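PDB 1JKM: brefeldin A esterase from Bacillus subtilis, which is a serine hydrolase of the alpha/beta hydrolase family that breaks down brefeldin A and is a bacterial homologue of mammalian hormone-sensitive lipase. Local coordinates for residues 91-96 with 165-170; 159-164 with 267-272; 177-182 with 214-219; 229-232 with 238-241. One frame throughout, in Å; residues are numbered along the deposited sequence.

Interaction 1 (91-96 with 165-170); sequences DGNEIT and VEDCLA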
loop_
_atom_site.group_PDB
_atom_site.type_symbol
_atom_site.label_atom_id
_atom_site.label_comp_id
_atom_site.label_asym_id
_atom_site.label_seq_id
_atom_site.Cartn_x
_atom_site.Cartn_y
_atom_site.Cartn_z
ATOM N N ASP B 91 -14.472 25.772 33.476
ATOM C CA ASP B 91 -15.837 25.656 33.957
ATOM C C ASP B 91 -15.918 24.881 35.266
ATOM O O ASP B 91 -16.892 24.173 35.521
ATOM C CB ASP B 91 -16.713 25.002 32.890
ATOM C CG ASP B 91 -16.887 25.834 31.642
ATOM O OD1 ASP B 91 -17.315 27.004 31.756
ATOM O OD2 ASP B 91 -16.606 25.352 30.515
ATOM N N GLY B 92 -14.845 24.797 36.035
ATOM C CA GLY B 92 -14.643 23.845 37.098
ATOM C C GLY B 92 -14.796 22.387 36.715
ATOM O O GLY B 92 -14.988 21.549 37.600
ATOM N N ASN B 93 -14.503 22.014 35.469
ATOM C CA ASN B 93 -14.578 20.627 35.021
ATOM C C ASN B 93 -13.300 19.857 35.296
ATOM O O ASN B 93 -12.185 20.388 35.261
ATOM C CB ASN B 93 -14.950 20.632 33.538
ATOM C CG ASN B 93 -14.045 21.501 32.676
ATOM O OD1 ASN B 93 -13.875 22.691 32.960
ATOM N ND2 ASN B 93 -13.483 20.903 31.624
ATOM N N GLU B 94 -13.414 18.572 35.638
ATOM C CA GLU B 94 -12.228 17.738 35.826
ATOM C C GLU B 94 -11.663 17.306 34.468
ATOM O O GLU B 94 -12.414 16.926 33.574
ATOM C CB GLU B 94 -12.511 16.502 36.685
ATOM C CG GLU B 94 -12.199 16.698 38.163
ATOM C CD GLU B 94 -12.880 15.677 39.057
ATOM O OE1 GLU B 94 -12.870 14.472 38.717
ATOM O OE2 GLU B 94 -13.428 16.078 40.109
ATOM N N ILE B 95 -10.364 17.536 34.304
ATOM C CA ILE B 95 -9.727 17.136 33.029
ATOM C C ILE B 95 -8.740 16.015 33.309
ATOM O O ILE B 95 -7.753 16.196 34.033
ATOM C CB ILE B 95 -9.063 18.317 32.309
ATOM C CG1 ILE B 95 -10.046 19.435 31.941
ATOM C CG2 ILE B 95 -8.420 17.803 31.007
ATOM C CD1 ILE B 95 -9.380 20.707 31.477
ATOM N N THR B 96 -8.980 14.810 32.767
ATOM C CA THR B 96 -7.966 13.763 32.980
ATOM C C THR B 96 -6.788 13.948 32.033
ATOM O O THR B 96 -6.981 14.169 30.851
ATOM C CB THR B 96 -8.558 12.358 32.757
ATOM O OG1 THR B 96 -9.766 12.298 33.525
ATOM C CG2 THR B 96 -7.586 11.277 33.183
ATOM N N VAL B 165 -11.017 23.784 23.285
ATOM C CA VAL B 165 -9.773 24.533 23.177
ATOM C C VAL B 165 -9.383 25.094 24.535
ATOM O O VAL B 165 -8.227 25.007 24.956
ATOM C CB VAL B 165 -9.664 25.721 22.204
ATOM C CG1 VAL B 165 -8.980 25.308 20.932
ATOM C CG2 VAL B 165 -10.979 26.438 21.933
ATOM N N GLU B 166 -10.389 25.583 25.303
ATOM C CA GLU B 166 -10.044 25.954 26.679
ATOM C C GLU B 166 -9.483 24.811 27.476
ATOM O O GLU B 166 -8.564 24.966 28.303
ATOM C CB GLU B 166 -11.294 26.570 27.360
ATOM C CG GLU B 166 -11.697 27.845 26.652
ATOM C CD GLU B 166 -10.940 29.089 27.079
ATOM O OE1 GLU B 166 -10.008 29.065 27.903
ATOM O OE2 GLU B 166 -11.339 30.162 26.551
ATOM N N ASP B 167 -10.086 23.621 27.359
ATOM C CA ASP B 167 -9.560 22.459 28.082
ATOM C C ASP B 167 -8.107 22.134 27.680
ATOM O O ASP B 167 -7.295 21.846 28.563
ATOM C CB ASP B 167 -10.457 21.248 27.849
ATOM C CG ASP B 167 -11.822 21.208 28.483
ATOM O OD1 ASP B 167 -12.023 21.876 29.523
ATOM O OD2 ASP B 167 -12.741 20.514 27.968
ATOM N N CYS B 168 -7.823 22.149 26.367
ATOM C CA CYS B 168 -6.459 21.890 25.893
ATOM C C CYS B 168 -5.478 22.965 26.366
ATOM O O CYS B 168 -4.400 22.647 26.851
ATOM C CB CYS B 168 -6.444 21.802 24.355
ATOM S SG CYS B 168 -7.354 20.385 23.634
ATOM N N LEU B 169 -5.830 24.255 26.240
ATOM C CA LEU B 169 -5.045 25.330 26.835
ATOM C C LEU B 169 -4.809 25.143 28.324
ATOM O O LEU B 169 -3.659 25.234 28.762
ATOM C CB LEU B 169 -5.696 26.693 26.587
ATOM C CG LEU B 169 -4.963 28.014 26.799
ATOM C CD1 LEU B 169 -5.043 28.467 28.246
ATOM C CD2 LEU B 169 -3.506 27.960 26.364
ATOM N N ALA B 170 -5.843 24.903 29.150
ATOM C CA ALA B 170 -5.573 24.557 30.557
ATOM C C ALA B 170 -4.487 23.509 30.734
ATOM O O ALA B 170 -3.571 23.628 31.576
ATOM C CB ALA B 170 -6.869 24.106 31.231
#
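N93 and D167 meet through one short hydrogen bond, ND2 of N93 to OD1 of D167 at 2.7 Å. The N-H points almost straight at the oxygen (159°). The acceptor lies nearly in the plane of the N93 amide, but the amide nitrogen reaches OD1 on its syn side from well out of the carboxylate plane, so the two flat groups are turned 43° against each other. Next to this bond, I95 lays its terminal methyl against the aspartate: CD1 of I95 is 3.5 Å from OD1 of D167. The same methyl touches the next turn of the helix, 4.2 Å from CB of A170. The methyl thus bridges D167 and A170 and flanks the polar pair.

The second shell fixes the amide. With CG of N93 between the backbone N and the carbonyl carbon (chi1 53°), OD1 of N93 folds back over its own turn and accepts from N of D91 at 3.2 Å, so both ends of the amide are engaged, consistent with this orientation of the group. R150 makes salt bridges to OD2 of D167 and to OD2 of D91, and N93 packs on it. Its positive charge between the two carboxylates probably eases their mutual repulsion and favours the ionised form of buried D167. Backbone bonds from I95 to I87 continue the hairpin of strands 80-88 and 94-102. The contact therefore seats helix 163-177 against the turn end of this antiparallel hairpin, where its second strand begins, a helix-on-sheet packing within the alpha/beta hydrolase fold.

Interaction 2 (159-164 with 267-272); sequences HPFPSG and GEHAED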
loop_
_atom_site.group_PDB
_atom_site.type_symbol
_atom_site.label_atom_id
_atom_site.label_comp_id
_atom_site.label_asym_id
_atom_site.label_seq_id
_atom_site.Cartn_x
_atom_site.Cartn_y
_atom_site.Cartn_z
ATOM N N HIS B 159 -21.012 20.299 23.957
ATOM C CA HIS B 159 -19.982 21.223 24.416
ATOM C C HIS B 159 -19.301 21.918 23.237
ATOM O O HIS B 159 -18.152 21.620 22.917
ATOM C CB HIS B 159 -18.888 20.616 25.294
ATOM C CG HIS B 159 -19.367 19.816 26.457
ATOM N ND1 HIS B 159 -19.492 18.435 26.373
ATOM C CD2 HIS B 159 -19.781 20.164 27.696
ATOM C CE1 HIS B 159 -19.944 17.983 27.529
ATOM N NE2 HIS B 159 -20.123 19.005 28.342
ATOM N N PRO B 160 -20.020 22.806 22.579
ATOM C CA PRO B 160 -19.512 23.508 21.413
ATOM C C PRO B 160 -18.388 24.484 21.762
ATOM O O PRO B 160 -17.936 24.674 22.883
ATOM C CB PRO B 160 -20.777 24.187 20.884
ATOM C CG PRO B 160 -21.507 24.550 22.147
ATOM C CD PRO B 160 -21.381 23.285 22.959
ATOM N N PHE B 161 -17.789 25.053 20.721
ATOM C CA PHE B 161 -16.654 25.970 20.862
ATOM C C PHE B 161 -17.086 27.087 21.827
ATOM O O PHE B 161 -18.192 27.566 21.589
ATOM C CB PHE B 161 -16.456 26.563 19.470
ATOM C CG PHE B 161 -15.391 27.622 19.448
ATOM C CD1 PHE B 161 -14.058 27.251 19.315
ATOM C CD2 PHE B 161 -15.724 28.966 19.590
ATOM C CE1 PHE B 161 -13.068 28.214 19.293
ATOM C CE2 PHE B 161 -14.717 29.919 19.570
ATOM C CZ PHE B 161 -13.398 29.551 19.422
ATOM N N PRO B 162 -16.280 27.411 22.812
ATOM C CA PRO B 162 -14.890 26.965 22.874
ATOM C C PRO B 162 -14.463 26.038 23.961
ATOM O O PRO B 162 -13.278 26.039 24.340
ATOM C CB PRO B 162 -14.175 28.319 23.186
ATOM C CG PRO B 162 -15.104 28.829 24.273
ATOM C CD PRO B 162 -16.437 28.700 23.565
ATOM N N SER B 163 -15.310 25.124 24.474
ATOM C CA SER B 163 -14.925 24.304 25.600
ATOM C C SER B 163 -13.683 23.437 25.383
ATOM O O SER B 163 -12.860 23.412 26.282
ATOM C CB SER B 163 -16.086 23.368 26.018
ATOM O OG SER B 163 -17.259 24.143 26.227
ATOM N N GLY B 164 -13.569 22.723 24.248
ATOM C CA GLY B 164 -12.356 21.897 24.102
ATOM C C GLY B 164 -11.038 22.668 24.029
ATOM O O GLY B 164 -10.028 22.244 24.628
ATOM N N GLY B 267 -22.926 29.101 13.810
ATOM C CA GLY B 267 -22.178 29.492 12.614
ATOM C C GLY B 267 -21.532 30.862 12.778
ATOM O O GLY B 267 -20.828 31.342 11.871
ATOM N N GLU B 268 -21.536 31.424 13.984
ATOM C CA GLU B 268 -20.915 32.738 14.170
ATOM C C GLU B 268 -19.414 32.646 14.379
ATOM O O GLU B 268 -18.748 33.677 14.485
ATOM C CB GLU B 268 -21.535 33.531 15.321
ATOM C CG GLU B 268 -21.399 32.879 16.685
ATOM C CD GLU B 268 -22.432 33.404 17.672
ATOM O OE1 GLU B 268 -23.525 33.819 17.220
ATOM O OE2 GLU B 268 -22.130 33.391 18.885
ATOM N N HIS B 269 -18.855 31.433 14.368
ATOM C CA HIS B 269 -17.413 31.270 14.477
ATOM C C HIS B 269 -16.797 30.783 13.172
ATOM O O HIS B 269 -15.614 30.424 13.142
ATOM C CB HIS B 269 -17.126 30.336 15.650
ATOM C CG HIS B 269 -17.369 31.005 16.966
ATOM N ND1 HIS B 269 -18.496 30.777 17.730
ATOM C CD2 HIS B 269 -16.631 31.933 17.625
ATOM C CE1 HIS B 269 -18.420 31.508 18.830
ATOM N NE2 HIS B 269 -17.298 32.211 18.792
ATOM N N ALA B 270 -17.548 30.827 12.074
ATOM C CA ALA B 270 -17.090 30.220 10.827
ATOM C C ALA B 270 -15.775 30.811 10.314
ATOM O O ALA B 270 -15.023 30.149 9.579
ATOM C CB ALA B 270 -18.178 30.352 9.781
ATOM N N GLU B 271 -15.510 32.108 10.556
ATOM C CA GLU B 271 -14.273 32.722 10.087
ATOM C C GLU B 271 -13.437 33.212 11.242
ATOM O O GLU B 271 -12.493 33.997 11.139
ATOM C CB GLU B 271 -14.553 33.808 9.032
ATOM C CG GLU B 271 -15.053 33.165 7.735
ATOM C CD GLU B 271 -15.084 34.071 6.531
ATOM O OE1 GLU B 271 -14.719 35.263 6.671
ATOM O OE2 GLU B 271 -15.472 33.625 5.424
ATOM N N ASP B 272 -13.677 32.651 12.420
ATOM C CA ASP B 272 -12.840 32.802 13.594
ATOM C C ASP B 272 -11.668 31.821 13.582
ATOM O O ASP B 272 -11.853 30.633 13.856
ATOM C CB ASP B 272 -13.716 32.547 14.821
ATOM C CG ASP B 272 -13.066 32.677 16.158
ATOM O OD1 ASP B 272 -11.827 32.786 16.255
ATOM O OD2 ASP B 272 -13.765 32.670 17.210
#
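F161 has its CG anti to the backbone N (chi1 175°), which carries the phenyl ring out from the loop toward H269, while H269 has CG beside its own backbone N and turns an imidazole face to meet it. The result is an edge-to-face aromatic pair: the edge of F161 points at the face of H269, with ring centroids 4.6 Å apart and planes inclined at 56°, well short of perpendicular. CE2 of F161 comes closest, 3.4 Å from CD2 of H269, and CD2 of F161 sits over the middle of the imidazole.

D272 approaches the same end of the phenyl ring obliquely. Its OD2 is 3.7 Å from CE2 of F161, and the carboxylate plane stands at 82° to the ring. This is a van der Waals approach to C-H groups; the other oxygen, OD1, accepts a hydrogen bond from N of I274. H269 and D272 are the ends of a type I turn, closed by N of D272 to O of H269 at 3.0 Å, and that turn brings both side chains to one aromatic ring.

On the other side of the contact, the peptide bond between F161 and P162 is cis, and CB of P162 packs over the centre of one face of the F161 ring. P162 is also the N-cap residue of helix 163-177. A backbone bond between F161 and Y263, together with contact of F161 with I274, joins the entrance of helix 163-177 to the end of helix 253-263 and the surface loop leading on toward helix 282-285.

Interaction 3 (177-182 with 214-219); sequences EHRESL and AIDGVY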
loop_
_atom_site.group_PDB
_atom_site.type_symbol
_atom_site.label_atom_id
_atom_site.label_comp_id
_atom_site.label_asym_id
_atom_site.label_seq_id
_atom_site.Cartn_x
_atom_site.Cartn_y
_atom_site.Cartn_z
ATOM N N GLU B 177 3.784 24.591 33.699
ATOM C CA GLU B 177 4.090 24.845 35.105
ATOM C C GLU B 177 4.805 23.662 35.739
ATOM O O GLU B 177 5.517 23.860 36.724
ATOM C CB GLU B 177 2.861 25.193 35.940
ATOM C CG GLU B 177 1.944 26.257 35.371
ATOM C CD GLU B 177 0.504 26.080 35.842
ATOM O OE1 GLU B 177 0.301 25.428 36.897
ATOM O OE2 GLU B 177 -0.430 26.586 35.172
ATOM N N HIS B 178 4.589 22.436 35.253
ATOM C CA HIS B 178 5.120 21.242 35.871
ATOM C C HIS B 178 6.260 20.619 35.074
ATOM O O HIS B 178 6.584 19.438 35.269
ATOM C CB HIS B 178 3.989 20.220 36.132
ATOM C CG HIS B 178 3.002 20.753 37.133
ATOM N ND1 HIS B 178 1.976 21.616 36.791
ATOM C CD2 HIS B 178 2.903 20.545 38.468
ATOM C CE1 HIS B 178 1.290 21.918 37.880
ATOM N NE2 HIS B 178 1.827 21.287 38.902
ATOM N N ARG B 179 6.956 21.417 34.261
ATOM C CA ARG B 179 8.184 20.908 33.627
ATOM C C ARG B 179 9.125 20.201 34.586
ATOM O O ARG B 179 9.515 19.041 34.341
ATOM C CB ARG B 179 8.902 21.989 32.831
ATOM C CG ARG B 179 8.166 22.462 31.580
ATOM C CD ARG B 179 8.783 23.721 31.001
ATOM N NE ARG B 179 8.022 24.309 29.916
ATOM C CZ ARG B 179 8.348 24.309 28.622
ATOM N NH1 ARG B 179 9.484 23.719 28.262
ATOM N NH2 ARG B 179 7.562 24.900 27.726
ATOM N N GLU B 180 9.494 20.827 35.711
ATOM C CA GLU B 180 10.407 20.163 36.639
ATOM C C GLU B 180 9.885 18.852 37.193
ATOM O O GLU B 180 10.583 17.837 37.133
ATOM C CB GLU B 180 10.788 21.099 37.793
ATOM C CG GLU B 180 12.113 21.792 37.471
ATOM C CD GLU B 180 11.876 23.090 36.717
ATOM O OE1 GLU B 180 11.443 24.069 37.368
ATOM O OE2 GLU B 180 12.129 23.099 35.490
ATOM N N SER B 181 8.645 18.803 37.682
ATOM C CA SER B 181 8.183 17.602 38.380
ATOM C C SER B 181 7.937 16.477 37.391
ATOM O O SER B 181 8.052 15.290 37.701
ATOM C CB SER B 181 6.933 17.920 39.203
ATOM O OG SER B 181 5.762 17.985 38.399
ATOM N N LEU B 182 7.537 16.849 36.172
ATOM C CA LEU B 182 7.301 15.888 35.105
ATOM C C LEU B 182 8.591 15.404 34.491
ATOM O O LEU B 182 8.629 14.312 33.925
ATOM C CB LEU B 182 6.370 16.497 34.060
ATOM C CG LEU B 182 4.874 16.459 34.400
ATOM C CD1 LEU B 182 4.070 17.082 33.280
ATOM C CD2 LEU B 182 4.410 15.032 34.672
ATOM N N ALA B 214 4.860 28.998 26.857
ATOM C CA ALA B 214 4.544 27.681 27.346
ATOM C C ALA B 214 4.831 26.640 26.224
ATOM O O ALA B 214 4.969 25.485 26.596
ATOM C CB ALA B 214 3.069 27.591 27.739
ATOM N N ILE B 215 4.871 27.043 24.961
ATOM C CA ILE B 215 4.898 26.087 23.844
ATOM C C ILE B 215 6.190 26.271 23.046
ATOM O O ILE B 215 6.427 27.287 22.405
ATOM C CB ILE B 215 3.677 26.316 22.914
ATOM C CG1 ILE B 215 2.393 25.956 23.684
ATOM C CG2 ILE B 215 3.750 25.513 21.618
ATOM C CD1 ILE B 215 1.128 26.577 23.171
ATOM N N ASP B 216 7.017 25.236 23.000
ATOM C CA ASP B 216 8.282 25.207 22.282
ATOM C C ASP B 216 8.144 24.788 20.807
ATOM O O ASP B 216 8.863 25.371 19.981
ATOM C CB ASP B 216 9.247 24.236 22.974
ATOM C CG ASP B 216 9.565 24.687 24.400
ATOM O OD1 ASP B 216 9.953 25.865 24.552
ATOM O OD2 ASP B 216 9.434 23.880 25.332
ATOM N N GLY B 217 6.981 24.333 20.369
ATOM C CA GLY B 217 6.838 23.934 18.952
ATOM C C GLY B 217 5.527 23.183 18.758
ATOM O O GLY B 217 4.866 22.830 19.767
ATOM N N VAL B 218 5.087 23.142 17.514
ATOM C CA VAL B 218 3.775 22.562 17.196
ATOM C C VAL B 218 4.016 21.571 16.025
ATOM O O VAL B 218 4.596 21.947 15.022
ATOM C CB VAL B 218 2.731 23.621 16.839
ATOM C CG1 VAL B 218 1.429 23.068 16.307
ATOM C CG2 VAL B 218 2.359 24.521 18.038
ATOM N N TYR B 219 3.451 20.378 16.142
ATOM C CA TYR B 219 3.434 19.413 15.023
ATOM C C TYR B 219 1.995 19.170 14.639
ATOM O O TYR B 219 1.275 18.466 15.419
ATOM C CB TYR B 219 4.081 18.076 15.513
ATOM C CG TYR B 219 4.482 17.209 14.304
ATOM C CD1 TYR B 219 3.500 16.674 13.463
ATOM C CD2 TYR B 219 5.809 16.951 14.008
ATOM C CE1 TYR B 219 3.845 15.910 12.360
ATOM C CE2 TYR B 219 6.175 16.169 12.907
ATOM C CZ TYR B 219 5.173 15.671 12.106
ATOM O OH TYR B 219 5.496 14.899 10.967
#
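R179 grips D216 end-on with both terminal nitrogens, and both bonds converge on one oxygen. NH1 of R179 donates to OD2 of D216 at 2.9 Å, meeting the syn lone pair of that oxygen; NH2 of R179 reaches the same OD2 at 3.2 Å from above the carboxylate plane. The oxygen lies in the guanidinium plane for both donors, yet the two flat groups stand at 79° to each other: the salt bridge is end-on to one oxygen, not the side-by-side kind with two. NH2 of R179 also makes a weak, bent bond to the backbone O of A214 (2.9 Å, 119°).

The arginine chain, extended from CG to NE, spans the gap from its helix to the opposing segment. D176 takes NE of R179 in a second salt bridge, fixing the guanidinium further, while OD1 of D216 is paired with R361 at the C-terminus and OD2 also accepts from N of V187. With two arginines and this backbone N around it, the D216 carboxylate is probably kept ionised.

Outward from the charges, the chain of R179 touches V187, A214 packs on D176, and I215, its CB directed away from 177-182, packs on V172 of helix 163-177 and on T203 and A206 of helix 194-208. The contact ties the short helix 179-182 to the entry of strand 217-221, beside strand 184-192 in the central parallel part of an alpha/beta hydrolase sheet.

Interaction 4 (229-232 with 238-241); sequences YAWD and TELP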
loop_
_atom_site.group_PDB
_atom_site.type_symbol
_atom_site.label_atom_id
_atom_site.label_comp_id
_atom_site.label_asym_id
_atom_site.label_seq_id
_atom_site.Cartn_x
_atom_site.Cartn_y
_atom_site.Cartn_z
ATOM N N TYR B 229 -16.540 22.266 4.597
ATOM C CA TYR B 229 -16.945 21.018 3.913
ATOM C C TYR B 229 -18.322 21.154 3.315
ATOM O O TYR B 229 -18.644 20.424 2.392
ATOM C CB TYR B 229 -16.788 19.802 4.852
ATOM C CG TYR B 229 -15.508 20.086 5.650
ATOM C CD1 TYR B 229 -14.283 20.141 4.952
ATOM C CD2 TYR B 229 -15.555 20.370 6.987
ATOM C CE1 TYR B 229 -13.136 20.461 5.663
ATOM C CE2 TYR B 229 -14.407 20.694 7.701
ATOM C CZ TYR B 229 -13.198 20.735 7.009
ATOM O OH TYR B 229 -12.047 21.050 7.715
ATOM N N ALA B 230 -19.117 22.131 3.749
ATOM C CA ALA B 230 -20.392 22.380 3.064
ATOM C C ALA B 230 -20.276 23.425 1.976
ATOM O O ALA B 230 -21.327 23.684 1.362
ATOM C CB ALA B 230 -21.489 22.710 4.071
ATOM N N TRP B 231 -19.126 24.005 1.677
ATOM C CA TRP B 231 -19.060 24.998 0.602
ATOM C C TRP B 231 -19.506 24.364 -0.724
ATOM O O TRP B 231 -19.359 23.157 -0.928
ATOM C CB TRP B 231 -17.683 25.605 0.444
ATOM C CG TRP B 231 -17.055 26.353 1.576
ATOM C CD1 TRP B 231 -17.646 26.887 2.679
ATOM C CD2 TRP B 231 -15.651 26.655 1.698
ATOM N NE1 TRP B 231 -16.713 27.497 3.481
ATOM C CE2 TRP B 231 -15.477 27.370 2.899
ATOM C CE3 TRP B 231 -14.526 26.372 0.902
ATOM C CZ2 TRP B 231 -14.225 27.793 3.344
ATOM C CZ3 TRP B 231 -13.294 26.825 1.335
ATOM C CH2 TRP B 231 -13.156 27.520 2.538
ATOM N N ASP B 232 -20.075 25.152 -1.630
ATOM C CA ASP B 232 -20.570 24.628 -2.893
ATOM C C ASP B 232 -19.423 24.075 -3.735
ATOM O O ASP B 232 -18.262 24.378 -3.477
ATOM C CB ASP B 232 -21.322 25.702 -3.685
ATOM C CG ASP B 232 -20.433 26.883 -4.034
ATOM O OD1 ASP B 232 -20.317 27.814 -3.205
ATOM O OD2 ASP B 232 -19.843 26.874 -5.132
ATOM N N THR B 238 -12.212 25.814 -6.633
ATOM C CA THR B 238 -11.294 26.909 -6.969
ATOM C C THR B 238 -10.371 27.187 -5.790
ATOM O O THR B 238 -9.177 27.363 -6.018
ATOM C CB THR B 238 -11.996 28.201 -7.427
ATOM O OG1 THR B 238 -12.678 28.821 -6.338
ATOM C CG2 THR B 238 -13.005 27.864 -8.509
ATOM N N GLU B 239 -10.821 26.965 -4.569
ATOM C CA GLU B 239 -10.063 27.370 -3.396
ATOM C C GLU B 239 -9.367 26.197 -2.697
ATOM O O GLU B 239 -8.244 26.366 -2.225
ATOM C CB GLU B 239 -10.973 28.023 -2.351
ATOM C CG GLU B 239 -10.204 28.577 -1.169
ATOM C CD GLU B 239 -11.027 29.511 -0.298
ATOM O OE1 GLU B 239 -12.133 29.940 -0.713
ATOM O OE2 GLU B 239 -10.575 29.823 0.814
ATOM N N LEU B 240 -10.074 25.077 -2.551
ATOM C CA LEU B 240 -9.405 23.929 -1.888
ATOM C C LEU B 240 -9.675 22.636 -2.665
ATOM O O LEU B 240 -10.550 21.860 -2.280
ATOM C CB LEU B 240 -9.968 23.854 -0.504
ATOM C CG LEU B 240 -9.224 24.256 0.761
ATOM C CD1 LEU B 240 -7.979 25.101 0.629
ATOM C CD2 LEU B 240 -10.232 24.869 1.712
ATOM N N PRO B 241 -9.047 22.432 -3.799
ATOM C CA PRO B 241 -9.389 21.408 -4.759
ATOM C C PRO B 241 -9.282 19.954 -4.280
ATOM O O PRO B 241 -10.080 19.155 -4.754
ATOM C CB PRO B 241 -8.424 21.596 -5.920
ATOM C CG PRO B 241 -7.986 23.017 -5.825
ATOM C CD PRO B 241 -7.992 23.345 -4.359
#
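W231 meets E239 and L240 through CZ3 and CH2 of its six-membered ring, both partners arriving obliquely. In this alpha/beta hydrolase fold the contact spans helix 233-239, joining the loop before it to its C-terminal end. CZ3 of W231 is 3.7 Å from CD2 of L240, an apolar contact, and CH2 of W231 is 3.9 Å from OE2 of E239. The glutamate carboxylate is inclined at only 35° to the indole, although the two side chains cross at about a right angle.

E239 extends fully from a CG anti to its backbone N (chi1 -175°), which lets the carboxylate reach the ring from the helix end. Its polar atoms have other partners: OE2 is hydrogen-bonded to the hydroxyl of Y278 and OE1 forms a salt bridge with R235. R235 also makes a cation-pi contact with W231, so one arginine links both sides of the contact. Y278 touches W231 and L240 as well. At the start of the helix, D232 is the N-cap residue, its OD2 accepting from the backbone N of R235.

In the fold
Interactions 1, 2 and 3 follow one another around helix 163-177. Interaction 2 lies at its entrance, interaction 1 on its body, and interaction 3 on helix 179-182, which comes right after it; centres of 1 and 2 are about 16 Å apart, those of 1 and 3 about 17 Å. Interactions 1 and 3 reach the same eight-stranded mixed sheet, one at its antiparallel edge hairpin, the other at parallel strand 217-221. Interaction 4 is local, following that strand, its centre about 36 Å from that of interaction 3, on the opposite side of the chain's centre. In sequence, 1 and 2 interlock, while 3 and 4 fall within the span of 2, which includes sheet strands 184-192 and 217-221.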